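PDB 2FCL: hypothetical protein TM1012 from Thermotoga maritima, which is a putative nucleotidyltransferase, probably transferring a nucleotide from a nucleoside triphosphate to an acceptor that remains unidentified. Local coordinates for residues A[40-45]-A[54-59]. Residues are numbered along the deposited sequence; the frame is centred on the assembly and turned at random. Where two conformers were deposited one is given.
Sequences GSLSFA and HDIDIQ. With EDO (1,2-ethanediol), chain D.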
# COMPACT_ATOMS: atom_id res chain seq x y z
N GLY A 40 0.58 4.21 -1.27
CA GLY A 40 -0.44 5.23 -1.44
C GLY A 40 -0.37 6.30 -0.38
O GLY A 40 0.68 6.59 0.19
N SER A 41 -1.51 6.94 -0.12
CA SER A 41 -1.51 8.18 0.65
C SER A 41 -0.85 8.09 2.04
O SER A 41 -0.14 9.00 2.45
CB SER A 41 -2.92 8.76 0.74
OG SER A 41 -3.80 7.94 1.49
N LEU A 42 -1.06 7.00 2.78
CA LEU A 42 -0.48 6.91 4.10
C LEU A 42 1.04 6.79 3.99
O LEU A 42 1.76 7.35 4.79
CB LEU A 42 -1.07 5.76 4.91
CG LEU A 42 -0.50 5.60 6.32
CD1 LEU A 42 -0.66 6.83 7.20
CD2 LEU A 42 -1.13 4.39 6.99
N SER A 43 1.52 6.05 3.00
CA SER A 43 2.95 5.94 2.77
C SER A 43 3.55 7.31 2.46
O SER A 43 4.60 7.68 2.99
CB SER A 43 3.25 5.02 1.62
OG SER A 43 4.63 5.02 1.29
N PHE A 44 2.88 8.06 1.59
CA PHE A 44 3.38 9.37 1.22
C PHE A 44 3.46 10.25 2.46
O PHE A 44 4.46 10.91 2.71
CB PHE A 44 2.47 10.02 0.17
CG PHE A 44 2.25 9.22 -1.09
CD1 PHE A 44 3.10 8.23 -1.49
CD2 PHE A 44 1.14 9.49 -1.86
CE1 PHE A 44 2.88 7.54 -2.65
CE2 PHE A 44 0.90 8.78 -3.01
CZ PHE A 44 1.77 7.80 -3.40
N ALA A 45 2.39 10.25 3.26
CA ALA A 45 2.37 11.06 4.47
C ALA A 45 3.44 10.64 5.47
O ALA A 45 4.11 11.48 6.07
CB ALA A 45 0.99 11.04 5.10
N HIS A 54 -6.55 9.05 3.01
CA HIS A 54 -7.85 8.44 2.85
C HIS A 54 -7.65 6.95 2.61
O HIS A 54 -7.14 6.53 1.54
CB HIS A 54 -8.65 9.08 1.71
CG HIS A 54 -9.00 10.51 1.96
ND1 HIS A 54 -8.46 11.55 1.23
CD2 HIS A 54 -9.82 11.08 2.87
CE1 HIS A 54 -8.94 12.69 1.67
NE2 HIS A 54 -9.77 12.44 2.67
N ASP A 55 -8.02 6.18 3.62
CA ASP A 55 -7.92 4.73 3.63
C ASP A 55 -6.46 4.35 3.79
O ASP A 55 -5.57 5.20 3.74
CB ASP A 55 -8.45 4.09 2.35
CG ASP A 55 -9.73 4.71 1.86
OD1 ASP A 55 -10.73 4.57 2.57
OD2 ASP A 55 -9.70 5.31 0.76
N ILE A 56 -6.24 3.05 3.93
CA ILE A 56 -4.92 2.49 4.02
C ILE A 56 -4.77 1.41 2.98
O ILE A 56 -5.63 0.55 2.85
CB ILE A 56 -4.65 1.93 5.42
CG1 ILE A 56 -4.79 3.04 6.46
CG2 ILE A 56 -3.28 1.25 5.48
CD1 ILE A 56 -4.58 2.57 7.87
N ASP A 57 -3.64 1.44 2.27
CA ASP A 57 -3.31 0.46 1.24
C ASP A 57 -2.11 -0.33 1.67
O ASP A 57 -1.07 0.26 2.00
CB ASP A 57 -3.01 1.15 -0.10
CG ASP A 57 -4.20 1.90 -0.68
OD1 ASP A 57 -5.36 1.58 -0.34
OD2 ASP A 57 -3.94 2.80 -1.50
N ILE A 58 -2.25 -1.65 1.69
CA ILE A 58 -1.16 -2.55 1.98
C ILE A 58 -0.90 -3.42 0.76
O ILE A 58 -1.79 -4.07 0.25
CB ILE A 58 -1.51 -3.47 3.17
CG1 ILE A 58 -1.86 -2.65 4.42
CG2 ILE A 58 -0.37 -4.41 3.46
CD1 ILE A 58 -0.81 -1.71 4.96
N GLN A 59 0.34 -3.40 0.29
CA GLN A 59 0.77 -4.21 -0.82
C GLN A 59 1.64 -5.35 -0.30
O GLN A 59 2.43 -5.18 0.62
CB GLN A 59 1.50 -3.37 -1.87
CG GLN A 59 1.86 -4.15 -3.10
CD GLN A 59 2.39 -3.27 -4.22
OE1 GLN A 59 2.24 -2.06 -4.17
NE2 GLN A 59 2.98 -3.89 -5.25
C1 EDO D . -3.48 5.31 2.24
O1 EDO D . -4.39 5.30 1.11
C2 EDO D . -2.41 4.27 1.97
O2 EDO D . -1.83 3.43 2.93
O HOH W 1 -6.24 7.73 -1.00
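S41, in the first turn of helix 40-46, faces the loop leading into strand 57-60: its OG accepts a weak bond from the backbone N of H54 at 3.3 Å, bent to 151°. A chi1 of 66° turns OG toward H54 N and a bound 1,2-ethanediol. One residue on, L42 and I56 lie side by side, CD2 of L42 packing 3.9 Å from CG1 of I56, whose side chain also touches Y18 and V21 of helix 16-22. The diol, probably from the crystallisation liquor, lies between the segments; its O1 bonds to H54 O and weakly to S41 OG, while the backbone N of D57 donates to diol O2 at 2.8 Å, almost straight at 175°. Along the D57 side chain, CB passes 3.8 Å from diol C2; CG, OD1 and OD2 lie 3.8, 4.1 and 3.6 Å from diol O1, and OD2 reaches to 4.3 Å from CA of G40. A CB on G40 would clash with OD2, and its positive phi also favours glycine. An alanine at D57 would remove the carboxylate and probably leave diol O1 and G40 CA without the group packing against them. Gly-Ser facing Asp-Ile-Asp matches the nucleotidyltransferase signature; as in relatives, D55 and D57 could bind catalytic metal, though here a diol lies beside D57.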